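Local coordinates for protein putative glucarate dehydratase (Pseudomonas fluorescens, PDB 4IT1) that probably catalyses the magnesium-dependent dehydration of D-glucarate to 5-dehydro-4-deoxy-D-glucarate, as a member of the enolase superfamily, at residues A[163-168]-A[365-370]; A[313-318]-A[340-345]; A[324-329]-A[359-364]; A[350-355]-A[392-397]. One frame throughout, in Å; residues are numbered along the deposited sequence.

Contact 1 of 4, residues A[163-168]-A[365-370]; sequences EVPFSA and DYACDT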
loop_
_atom_site.group_PDB
_atom_site.type_symbol
_atom_site.label_atom_id
_atom_site.label_comp_id
_atom_site.label_asym_id
_atom_site.label_seq_id
_atom_site.Cartn_x
_atom_site.Cartn_y
_atom_site.Cartn_z
ATOM N N GLU A 163 -1.014 6.760 20.989
ATOM C CA GLU A 163 -0.733 5.657 21.891
ATOM C C GLU A 163 -1.143 4.342 21.232
ATOM O O GLU A 163 -2.237 4.239 20.667
ATOM C CB GLU A 163 -1.487 5.838 23.201
ATOM C CG GLU A 163 -0.929 6.940 24.083
ATOM C CD GLU A 163 -1.458 6.876 25.501
ATOM O OE1 GLU A 163 -2.375 6.068 25.767
ATOM O OE2 GLU A 163 -0.952 7.635 26.353
ATOM N N VAL A 164 -0.261 3.346 21.306
ATOM C CA VAL A 164 -0.499 2.031 20.702
ATOM C C VAL A 164 -0.653 0.976 21.792
ATOM O O VAL A 164 0.289 0.728 22.546
ATOM C CB VAL A 164 0.640 1.627 19.741
ATOM C CG1 VAL A 164 0.388 0.238 19.168
ATOM C CG2 VAL A 164 0.784 2.646 18.615
ATOM N N PRO A 165 -1.846 0.355 21.885
ATOM C CA PRO A 165 -2.084 -0.636 22.944
ATOM C C PRO A 165 -1.328 -1.952 22.700
ATOM O O PRO A 165 -0.997 -2.278 21.556
ATOM C CB PRO A 165 -3.602 -0.857 22.895
ATOM C CG PRO A 165 -4.005 -0.494 21.500
ATOM C CD PRO A 165 -3.007 0.517 20.991
ATOM N N PHE A 166 -1.043 -2.674 23.781
ATOM C CA PHE A 166 -0.337 -3.948 23.722
ATOM C C PHE A 166 -0.911 -4.883 24.755
ATOM O O PHE A 166 -1.515 -4.438 25.730
ATOM C CB PHE A 166 1.152 -3.765 24.002
ATOM C CG PHE A 166 1.943 -3.314 22.813
ATOM C CD1 PHE A 166 2.507 -4.244 21.945
ATOM C CD2 PHE A 166 2.140 -1.960 22.565
ATOM C CE1 PHE A 166 3.254 -3.829 20.853
ATOM C CE2 PHE A 166 2.882 -1.539 21.469
ATOM C CZ PHE A 166 3.439 -2.477 20.610
ATOM N N SER A 167 -0.716 -6.180 24.547
ATOM C CA SER A 167 -1.169 -7.163 25.517
ATOM C C SER A 167 -0.007 -7.653 26.361
ATOM O O SER A 167 1.165 -7.364 26.077
ATOM C CB SER A 167 -1.879 -8.337 24.829
ATOM O OG SER A 167 -1.060 -8.927 23.839
ATOM N N ALA A 168 -0.346 -8.369 27.423
ATOM C CA ALA A 168 0.644 -9.072 28.213
ATOM C C ALA A 168 0.827 -10.439 27.568
ATOM O O ALA A 168 -0.136 -11.213 27.483
ATOM C CB ALA A 168 0.160 -9.220 29.646
ATOM N N ASP A 365 -7.198 -3.165 14.764
ATOM C CA ASP A 365 -8.393 -3.797 15.318
ATOM C C ASP A 365 -8.234 -4.397 16.709
ATOM O O ASP A 365 -9.226 -4.604 17.411
ATOM C CB ASP A 365 -8.922 -4.848 14.342
ATOM C CG ASP A 365 -9.338 -4.243 13.024
ATOM O OD1 ASP A 365 -10.270 -3.411 13.032
ATOM O OD2 ASP A 365 -8.734 -4.585 11.984
ATOM N N TYR A 366 -6.996 -4.689 17.098
ATOM C CA TYR A 366 -6.717 -5.304 18.397
ATOM C C TYR A 366 -5.391 -4.789 18.931
ATOM O O TYR A 366 -4.591 -4.230 18.183
ATOM C CB TYR A 366 -6.656 -6.833 18.292
ATOM C CG TYR A 366 -7.895 -7.494 17.735
ATOM C CD1 TYR A 366 -8.066 -7.663 16.354
ATOM C CD2 TYR A 366 -8.888 -7.972 18.584
ATOM C CE1 TYR A 366 -9.200 -8.276 15.839
ATOM C CE2 TYR A 366 -10.030 -8.586 18.079
ATOM C CZ TYR A 366 -10.179 -8.737 16.708
ATOM O OH TYR A 366 -11.307 -9.346 16.213
ATOM N N ALA A 367 -5.170 -4.979 20.230
ATOM C CA ALA A 367 -3.895 -4.658 20.863
ATOM C C ALA A 367 -2.780 -5.490 20.238
ATOM O O ALA A 367 -2.977 -6.656 19.885
ATOM C CB ALA A 367 -3.966 -4.910 22.364
ATOM N N CYS A 368 -1.611 -4.875 20.109
ATOM C CA CYS A 368 -0.469 -5.502 19.470
ATOM C C CYS A 368 0.263 -6.485 20.385
ATOM O O CYS A 368 -0.056 -6.592 21.579
ATOM C CB CYS A 368 0.477 -4.431 18.955
ATOM S SG CYS A 368 -0.279 -3.381 17.703
ATOM N N ASP A 369 1.228 -7.209 19.810
ATOM C CA ASP A 369 1.972 -8.257 20.525
ATOM C C ASP A 369 3.418 -7.854 20.742
ATOM O O ASP A 369 4.068 -7.335 19.825
ATOM C CB ASP A 369 1.937 -9.586 19.763
ATOM C CG ASP A 369 0.672 -10.379 20.013
ATOM O OD1 ASP A 369 0.285 -10.551 21.188
ATOM O OD2 ASP A 369 0.081 -10.863 19.022
ATOM N N THR A 370 3.919 -8.104 21.953
ATOM C CA THR A 370 5.304 -7.779 22.295
ATOM C C THR A 370 5.900 -8.741 23.325
ATOM O O THR A 370 5.180 -9.339 24.137
ATOM C CB THR A 370 5.456 -6.310 22.760
ATOM O OG1 THR A 370 6.832 -5.917 22.676
ATOM C CG2 THR A 370 4.947 -6.117 24.200
HETATM O O HOH W 1 -2.289 -9.596 21.411
HETATM O O HOH W 2 3.681 -8.640 26.677
HETATM O O HOH W 3 2.005 -8.665 23.675
#
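F166 and C368 form a single backbone bridge, their CA atoms 4.5 Å apart, where strand 163-165 runs on toward S167 and meets a loop that has come in from helix 348-360. The touching parts run 73° apart, and two backbone bonds on either side of F166 join them: C368 N gives to P165 O at 3.0 Å, and S167 N gives to C368 O at 3.1 Å. The phenyl ring of F166 turns back over the loop because its CG stands anti to the carbonyl carbon (chi1 -82°). C368 CB then sits over one face as a CH-pi contact, 3.9 Å from the ring centroid and 30° off the normal. The sulfur lies farther above the same ring, with SG 5.0 Å from the centroid, and SG also touches V164 CG1. D369 O comes to the ring edge, while T370 CB reaches CD1 obliquely. P165 CB packs against A367 CB. The side chain of S167 works through water: one molecule links S167 OG and D369 OD1, at 2.8 Å from each, and another accepts from T370 N and lies within bonding distance of S167 O, one of several acceptors it could serve. The other oxygen of D369 makes a salt bridge with K213, and T370 OG1 bonds to H346. D369 N also bonds to M341 O. Residues 365-370 thus join strands 163-170 and 338-341, consistent with their taking the place of the last barrel strand, which closes the (beta/alpha)7-beta barrel of the enolase superfamily.

Contact 2 of 4, residues A[313-318]-A[340-345]; sequences LADHHY and SMHSNS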
loop_
_atom_site.group_PDB
_atom_site.type_symbol
_atom_site.label_atom_id
_atom_site.label_comp_id
_atom_site.label_asym_id
_atom_site.label_seq_id
_atom_site.Cartn_x
_atom_site.Cartn_y
_atom_site.Cartn_z
ATOM N N LEU A 313 -2.107 -11.172 11.973
ATOM C CA LEU A 313 -1.115 -10.500 12.802
ATOM C C LEU A 313 0.117 -10.171 11.967
ATOM O O LEU A 313 0.946 -11.038 11.697
ATOM C CB LEU A 313 -0.745 -11.348 14.023
ATOM C CG LEU A 313 -1.900 -11.918 14.859
ATOM C CD1 LEU A 313 -1.339 -12.656 16.057
ATOM C CD2 LEU A 313 -2.887 -10.849 15.318
ATOM N N ALA A 314 0.209 -8.919 11.535
ATOM C CA ALA A 314 1.367 -8.425 10.800
ATOM C C ALA A 314 2.606 -8.321 11.695
ATOM O O ALA A 314 2.505 -8.367 12.924
ATOM C CB ALA A 314 1.052 -7.078 10.163
ATOM N N ASP A 315 3.765 -8.181 11.058
ATOM C CA ASP A 315 5.072 -8.138 11.717
ATOM C C ASP A 315 5.999 -7.550 10.672
ATOM O O ASP A 315 6.279 -8.193 9.656
ATOM C CB ASP A 315 5.526 -9.547 12.106
ATOM C CG ASP A 315 6.814 -9.563 12.921
ATOM O OD1 ASP A 315 7.729 -8.757 12.644
ATOM O OD2 ASP A 315 6.912 -10.412 13.839
ATOM N N HIS A 316 6.446 -6.317 10.902
ATOM C CA HIS A 316 7.133 -5.564 9.861
ATOM C C HIS A 316 8.471 -6.203 9.495
ATOM O O HIS A 316 9.014 -5.942 8.416
ATOM C CB HIS A 316 7.334 -4.104 10.284
ATOM C CG HIS A 316 8.366 -3.914 11.354
ATOM N ND1 HIS A 316 8.080 -4.049 12.697
ATOM C CD2 HIS A 316 9.682 -3.600 11.278
ATOM C CE1 HIS A 316 9.174 -3.819 13.403
ATOM N NE2 HIS A 316 10.161 -3.547 12.565
ATOM N N HIS A 317 8.987 -7.031 10.401
ATOM C CA HIS A 317 10.295 -7.648 10.226
ATOM C C HIS A 317 10.324 -8.576 9.032
ATOM O O HIS A 317 11.278 -8.555 8.253
ATOM C CB HIS A 317 10.700 -8.416 11.471
ATOM C CG HIS A 317 10.841 -7.560 12.686
ATOM N ND1 HIS A 317 10.008 -7.675 13.776
ATOM C CD2 HIS A 317 11.726 -6.580 12.988
ATOM C CE1 HIS A 317 10.374 -6.806 14.700
ATOM N NE2 HIS A 317 11.413 -6.128 14.245
ATOM N N TYR A 318 9.282 -9.387 8.878
ATOM C CA TYR A 318 9.283 -10.353 7.780
ATOM C C TYR A 318 8.322 -10.042 6.652
ATOM O O TYR A 318 8.454 -10.592 5.561
ATOM C CB TYR A 318 9.138 -11.795 8.275
ATOM C CG TYR A 318 7.870 -12.132 9.008
ATOM C CD1 TYR A 318 6.676 -12.366 8.319
ATOM C CD2 TYR A 318 7.874 -12.288 10.386
ATOM C CE1 TYR A 318 5.516 -12.705 8.996
ATOM C CE2 TYR A 318 6.715 -12.633 11.073
ATOM C CZ TYR A 318 5.539 -12.831 10.373
ATOM O OH TYR A 318 4.385 -13.177 11.053
ATOM N N SER A 340 -3.623 -6.636 13.311
ATOM C CA SER A 340 -2.897 -6.220 14.496
ATOM C C SER A 340 -1.421 -6.450 14.206
ATOM O O SER A 340 -1.072 -7.094 13.223
ATOM C CB SER A 340 -3.352 -7.019 15.712
ATOM O OG SER A 340 -2.777 -6.510 16.900
ATOM N N MET A 341 -0.552 -5.912 15.049
ATOM C CA MET A 341 0.876 -5.973 14.790
ATOM C C MET A 341 1.532 -6.910 15.802
ATOM O O MET A 341 0.945 -7.217 16.841
ATOM C CB MET A 341 1.469 -4.571 14.875
ATOM C CG MET A 341 2.442 -4.226 13.769
ATOM S SD MET A 341 1.630 -3.920 12.195
ATOM C CE MET A 341 0.299 -2.819 12.679
ATOM N N HIS A 342 2.739 -7.376 15.488
ATOM C CA HIS A 342 3.426 -8.362 16.323
ATOM C C HIS A 342 4.936 -8.209 16.190
ATOM O O HIS A 342 5.432 -7.751 15.158
ATOM C CB HIS A 342 2.992 -9.792 15.941
ATOM C CG HIS A 342 3.933 -10.863 16.411
ATOM N ND1 HIS A 342 5.152 -11.098 15.812
ATOM C CD2 HIS A 342 3.835 -11.760 17.421
ATOM C CE1 HIS A 342 5.768 -12.086 16.438
ATOM N NE2 HIS A 342 4.990 -12.504 17.419
ATOM N N SER A 343 5.651 -8.568 17.256
ATOM C CA SER A 343 7.115 -8.709 17.236
ATOM C C SER A 343 7.548 -9.573 18.403
ATOM O O SER A 343 7.004 -9.460 19.508
ATOM C CB SER A 343 7.822 -7.359 17.282
ATOM O OG SER A 343 7.542 -6.611 16.110
ATOM N N ASN A 344 8.507 -10.456 18.146
ATOM C CA ASN A 344 8.987 -11.386 19.162
ATOM C C ASN A 344 10.487 -11.221 19.391
ATOM O O ASN A 344 11.192 -10.735 18.499
ATOM C CB ASN A 344 8.639 -12.830 18.775
ATOM C CG ASN A 344 9.390 -13.307 17.542
ATOM O OD1 ASN A 344 9.326 -12.692 16.476
ATOM N ND2 ASN A 344 10.109 -14.410 17.689
ATOM N N SER A 345 10.954 -11.615 20.582
ATOM C CA SER A 345 12.381 -11.565 20.956
ATOM C C SER A 345 13.108 -10.370 20.344
ATOM O O SER A 345 13.998 -10.520 19.502
ATOM C CB SER A 345 13.094 -12.882 20.615
ATOM O OG SER A 345 12.767 -13.884 21.563
HETATM O O HOH W 4 9.689 -11.286 14.097
HETATM O O HOH W 5 6.043 -5.475 13.762
#
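L313 pairs with S340 as parallel strands, and its CD2 lies 3.9 Å from S340 CB on their common face of the sheet. Next, A314 N gives a bent bond to S340 O at 2.8 Å, while A314 CB on the opposite face meets M341 SD at 3.8 Å. D315 carries most of the polar contact. With CG anti to the backbone N (chi1 -174°), its carboxylate reaches between two histidines. H342 ND1 donates to OD2 at 2.7 Å, in its own ring plane but from the anti side and 33° out of the carboxylate plane; the two flat groups are turned 48° apart. D315 is the N-cap of the short, weakly bonded helix, OD1 accepting from H317 N, and also from H317 ND1 at 2.8 Å on the syn lone pair. With an alanine here, H342 ND1 and H317 ND1 would probably both lose their acceptor, their rings be freer to turn, and the helix lose its cap. H316 N reaches H342 O through a water. H317 CE1 stands 3.2 Å from S343 OG at the ring edge, its NE2 bonded to S350. H342 is the predicted proton acceptor, close to magnesium ligand N291, consistent with D315 orienting it from the second shell. Outside the strands, helix 322-334 covers A314 and M341 with L328 and T325, and M354 of helix 348-360 packs on H316, M341 and S343.

Contact 3 of 4, residues A[324-329]-A[359-364]; sequences DTQTLA and AAVPNL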
loop_
_atom_site.group_PDB
_atom_site.type_symbol
_atom_site.label_atom_id
_atom_site.label_comp_id
_atom_site.label_asym_id
_atom_site.label_seq_id
_atom_site.Cartn_x
_atom_site.Cartn_y
_atom_site.Cartn_z
ATOM N N ASP A 324 5.212 -1.819 3.465
ATOM C CA ASP A 324 4.596 -3.086 3.066
ATOM C C ASP A 324 3.529 -3.502 4.072
ATOM O O ASP A 324 2.489 -4.052 3.699
ATOM C CB ASP A 324 5.655 -4.195 2.916
ATOM C CG ASP A 324 6.380 -4.153 1.571
ATOM O OD1 ASP A 324 6.031 -3.324 0.698
ATOM O OD2 ASP A 324 7.307 -4.967 1.381
ATOM N N THR A 325 3.803 -3.238 5.347
ATOM C CA THR A 325 2.845 -3.467 6.429
ATOM C C THR A 325 1.560 -2.617 6.280
ATOM O O THR A 325 0.461 -3.071 6.631
ATOM C CB THR A 325 3.508 -3.223 7.797
ATOM O OG1 THR A 325 4.564 -4.174 7.986
ATOM C CG2 THR A 325 2.524 -3.387 8.918
ATOM N N GLN A 326 1.707 -1.403 5.748
ATOM C CA GLN A 326 0.570 -0.518 5.508
ATOM C C GLN A 326 -0.257 -1.070 4.357
ATOM O O GLN A 326 -1.492 -1.126 4.430
ATOM C CB GLN A 326 1.037 0.900 5.167
ATOM C CG GLN A 326 1.788 1.616 6.273
ATOM C CD GLN A 326 2.045 3.069 5.934
ATOM O OE1 GLN A 326 1.164 3.917 6.076
ATOM N NE2 GLN A 326 3.252 3.362 5.478
ATOM N N THR A 327 0.434 -1.483 3.298
ATOM C CA THR A 327 -0.206 -2.193 2.194
ATOM C C THR A 327 -0.996 -3.378 2.723
ATOM O O THR A 327 -2.173 -3.522 2.399
ATOM C CB THR A 327 0.810 -2.661 1.148
ATOM O OG1 THR A 327 1.575 -1.536 0.724
ATOM C CG2 THR A 327 0.093 -3.245 -0.064
ATOM N N LEU A 328 -0.364 -4.202 3.560
ATOM C CA LEU A 328 -1.079 -5.319 4.157
ATOM C C LEU A 328 -2.330 -4.859 4.918
ATOM O O LEU A 328 -3.402 -5.442 4.745
ATOM C CB LEU A 328 -0.180 -6.183 5.059
ATOM C CG LEU A 328 -0.920 -7.328 5.780
ATOM C CD1 LEU A 328 -1.563 -8.348 4.825
ATOM C CD2 LEU A 328 -0.018 -8.015 6.785
ATOM N N ALA A 329 -2.196 -3.836 5.766
ATOM C CA ALA A 329 -3.340 -3.359 6.561
ATOM C C ALA A 329 -4.509 -2.963 5.651
ATOM O O ALA A 329 -5.661 -3.319 5.907
ATOM C CB ALA A 329 -2.937 -2.202 7.465
ATOM N N ALA A 359 0.752 3.080 14.351
ATOM C CA ALA A 359 0.157 4.377 14.649
ATOM C C ALA A 359 -0.389 5.043 13.401
ATOM O O ALA A 359 -1.304 5.860 13.487
ATOM C CB ALA A 359 1.168 5.287 15.339
ATOM N N ALA A 360 0.171 4.695 12.244
ATOM C CA ALA A 360 -0.281 5.278 10.979
ATOM C C ALA A 360 -1.421 4.513 10.306
ATOM O O ALA A 360 -1.932 4.953 9.265
ATOM C CB ALA A 360 0.886 5.456 10.018
ATOM N N VAL A 361 -1.820 3.378 10.879
ATOM C CA VAL A 361 -2.868 2.573 10.246
ATOM C C VAL A 361 -4.232 2.802 10.889
ATOM O O VAL A 361 -4.386 2.651 12.111
ATOM C CB VAL A 361 -2.513 1.061 10.080
ATOM C CG1 VAL A 361 -1.204 0.899 9.307
ATOM C CG2 VAL A 361 -2.453 0.329 11.411
ATOM N N PRO A 362 -5.220 3.186 10.061
ATOM C CA PRO A 362 -6.564 3.512 10.531
ATOM C C PRO A 362 -7.214 2.286 11.130
ATOM O O PRO A 362 -7.844 2.373 12.186
ATOM C CB PRO A 362 -7.300 3.919 9.249
ATOM C CG PRO A 362 -6.229 4.267 8.272
ATOM C CD PRO A 362 -5.096 3.342 8.602
ATOM N N ASN A 363 -7.034 1.146 10.463
ATOM C CA ASN A 363 -7.682 -0.095 10.869
ATOM C C ASN A 363 -6.825 -0.992 11.770
ATOM O O ASN A 363 -6.462 -2.102 11.400
ATOM C CB ASN A 363 -8.247 -0.847 9.652
ATOM C CG ASN A 363 -7.174 -1.297 8.674
ATOM O OD1 ASN A 363 -6.249 -0.549 8.343
ATOM N ND2 ASN A 363 -7.302 -2.535 8.198
ATOM N N LEU A 364 -6.506 -0.486 12.956
ATOM C CA LEU A 364 -5.875 -1.277 14.007
ATOM C C LEU A 364 -6.958 -1.867 14.911
ATOM O O LEU A 364 -7.547 -1.166 15.733
ATOM C CB LEU A 364 -4.893 -0.418 14.816
ATOM C CG LEU A 364 -4.048 -1.109 15.895
ATOM C CD1 LEU A 364 -3.278 -2.285 15.313
ATOM C CD2 LEU A 364 -3.088 -0.128 16.558
#
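Two neighbouring outer helices of the (beta/alpha)7-beta barrel, 322-334 and 348-360, come together here, Q326 and A329 of the first facing A360, V361 and N363 at the end of the second and in the loop that follows. The backbones stay well separated, with Q326 CA 6.6 Å from V361 CA, so side chains bridge the gap, to one another and to a backbone carbonyl. V361 directs CG1 at the helix: the methyl lies 4.0 Å from A329 CB and, more loosely, 4.3 Å from Q326 CG, bridging two residues one turn apart. A360 adds its methyl beside the outer part of Q326. The polar part falls to N363. Its CG is tucked between the backbone N and the carbonyl carbon (chi1 64°), which swings the amide back to helix 322-334, where ND2 donates to A329 O at 2.9 Å. The bond is straight, 163° at the hydrogen, and lies close to the amide plane, yet the donor stands above the carbonyl plane by 46°. A leucine in its place would be likely to leave A329 O without this donor and the loop after helix 348-360 less firmly tied to helix 322-334. Around the contact, L328 turns inward onto V312 and A314 of the barrel strand, R161 takes V361 O, and N96 of the second subunit donates to A360 O, so the edge of the contact also meets the dimer partner. N363 uses its other amide atom for packing: N363 OD1 lies 3.8 Å from A329 CB, the methyl that V361 also touches.

Contact 4 of 4, residues A[350-355]-A[392-397]; sequences SLMAMA and GCVKIT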
loop_
_atom_site.group_PDB
_atom_site.type_symbol
_atom_site.label_atom_id
_atom_site.label_comp_id
_atom_site.label_asym_id
_atom_site.label_seq_id
_atom_site.Cartn_x
_atom_site.Cartn_y
_atom_site.Cartn_z
ATOM N N SER A 350 12.920 -2.233 17.474
ATOM C CA SER A 350 11.801 -2.943 16.864
ATOM C C SER A 350 10.471 -2.439 17.418
ATOM O O SER A 350 9.539 -2.158 16.656
ATOM C CB SER A 350 11.934 -4.456 17.078
ATOM O OG SER A 350 12.910 -5.003 16.208
ATOM N N LEU A 351 10.403 -2.312 18.742
ATOM C CA LEU A 351 9.184 -1.896 19.419
ATOM C C LEU A 351 8.663 -0.576 18.848
ATOM O O LEU A 351 7.457 -0.418 18.664
ATOM C CB LEU A 351 9.411 -1.798 20.931
ATOM C CG LEU A 351 8.217 -1.547 21.867
ATOM C CD1 LEU A 351 7.142 -2.623 21.752
ATOM C CD2 LEU A 351 8.679 -1.415 23.313
ATOM N N MET A 352 9.572 0.343 18.530
ATOM C CA MET A 352 9.193 1.665 18.033
ATOM C C MET A 352 8.810 1.684 16.559
ATOM O O MET A 352 7.850 2.367 16.181
ATOM C CB MET A 352 10.268 2.723 18.338
ATOM C CG MET A 352 10.317 3.145 19.799
ATOM S SD MET A 352 8.731 3.739 20.429
ATOM C CE MET A 352 8.820 3.176 22.121
ATOM N N ALA A 353 9.566 0.960 15.729
ATOM C CA ALA A 353 9.229 0.810 14.312
ATOM C C ALA A 353 7.832 0.206 14.199
ATOM O O ALA A 353 6.973 0.718 13.479
ATOM C CB ALA A 353 10.248 -0.066 13.606
ATOM N N MET A 354 7.612 -0.871 14.947
ATOM C CA MET A 354 6.307 -1.486 15.047
ATOM C C MET A 354 5.244 -0.468 15.497
ATOM O O MET A 354 4.210 -0.333 14.840
ATOM C CB MET A 354 6.354 -2.689 15.990
ATOM C CG MET A 354 5.009 -3.382 16.147
ATOM S SD MET A 354 5.000 -4.847 17.199
ATOM C CE MET A 354 5.978 -4.295 18.597
ATOM N N ALA A 355 5.511 0.255 16.589
ATOM C CA ALA A 355 4.536 1.212 17.145
ATOM C C ALA A 355 4.167 2.316 16.158
ATOM O O ALA A 355 2.990 2.626 15.987
ATOM C CB ALA A 355 5.026 1.805 18.459
ATOM N N GLY A 392 -0.405 0.028 29.439
ATOM C CA GLY A 392 -0.370 -0.963 28.372
ATOM C C GLY A 392 -0.221 -0.351 26.995
ATOM O O GLY A 392 -0.715 -0.904 26.015
ATOM N N CYS A 393 0.464 0.789 26.922
ATOM C CA CYS A 393 0.633 1.511 25.666
ATOM C C CYS A 393 2.037 2.058 25.475
ATOM O O CYS A 393 2.790 2.230 26.431
ATOM C CB CYS A 393 -0.359 2.676 25.565
ATOM S SG CYS A 393 -2.060 2.226 25.158
ATOM N N VAL A 394 2.355 2.351 24.221
ATOM C CA VAL A 394 3.598 2.988 23.840
ATOM C C VAL A 394 3.257 4.343 23.220
ATOM O O VAL A 394 2.491 4.418 22.252
ATOM C CB VAL A 394 4.375 2.112 22.834
ATOM C CG1 VAL A 394 5.595 2.836 22.305
ATOM C CG2 VAL A 394 4.787 0.794 23.471
ATOM N N LYS A 395 3.823 5.407 23.791
ATOM C CA LYS A 395 3.594 6.774 23.322
ATOM C C LYS A 395 4.336 7.088 22.030
ATOM O O LYS A 395 5.537 6.835 21.917
ATOM C CB LYS A 395 4.011 7.792 24.392
ATOM C CG LYS A 395 2.877 8.335 25.247
ATOM C CD LYS A 395 2.651 7.514 26.508
ATOM C CE LYS A 395 1.998 8.364 27.590
ATOM N NZ LYS A 395 1.580 7.567 28.776
ATOM N N ILE A 396 3.613 7.652 21.066
ATOM C CA ILE A 396 4.233 8.223 19.873
ATOM C C ILE A 396 4.399 9.724 20.115
ATOM O O ILE A 396 3.422 10.425 20.401
ATOM C CB ILE A 396 3.391 7.965 18.593
ATOM C CG1 ILE A 396 3.043 6.478 18.452
ATOM C CG2 ILE A 396 4.098 8.487 17.343
ATOM C CD1 ILE A 396 4.240 5.555 18.322
ATOM N N THR A 397 5.634 10.205 20.005
ATOM C CA THR A 397 5.951 11.602 20.306
ATOM C C THR A 397 6.400 12.378 19.068
ATOM O O THR A 397 6.331 11.875 17.943
ATOM C CB THR A 397 7.022 11.729 21.415
ATOM O OG1 THR A 397 8.329 11.521 20.861
ATOM C CG2 THR A 397 6.768 10.732 22.546
#
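S350 OG, gripped by H317 NE2 and R53 NH2, lies on the helical turns of 348-360 from which L351, M352 and A355 reach across to V394 and I396. Within those turns A355 N bonds to L351 O at 2.9 Å, setting their side chains one turn apart and both within touch of V394. The helix axis passes 9.6 Å from that of strand 393-395, almost at right angles (86°). V394 fills the crossing point. Its CG1 is anti to the backbone N (chi1 173°), which carries this methyl to the helix, where it meets A355 CB at 4.0 Å, while the other methyl, CG2, looks to L351 CG at 4.5 Å. M352 arrives obliquely over CG1 by a chain bent at its last two torsions. Its sulfur lies 3.8 Å from V394 CG1; the end methyl, CE, is modelled nearer than usual van der Waals contact, so its exact placing is doubtful. Two residues on from V394, past K395, which points away, I396 extends CD1 to A355 CB at 3.8 Å. A355 is therefore touched by both branched residues, its single methyl small enough for the two to close on it. F166 of the adjoining strand adds its ring to V394 and L351, L387 lies against M352, and I396 also touches H356 and A359 farther along the helix. Between the two segments the chemistry is all aliphatic carbon and thioether: fit of shape holds helix 348-360 to the strand, whereas backbone hydrogen bonds of V394 and of G392 go to V164 and F166 in the adjoining strand.

The four contacts lie 10 to 14 Å apart, centre to centre, around one sector of the barrel. Contact 1 closes the longest chain loop, and contacts 2 and 3 are nested inside it; contacts 2 and 3 cross each other, and contact 4 crosses contacts 1 and 3. Helix 348-360 serves both 3 and 4. Contacts 1 and 2 meet where residues 365-370 lie beside strand 338-341, and contacts 1 and 4 share the neighbouring strands 163-170 and 393-395. Contacts 2 and 3 join through helix 322-334 on the barrel strands. Only contact 2 holds a predicted catalytic residue; contact 1 lies near the magnesium site, whereas contact 3 lies farther out, at the dimer partner.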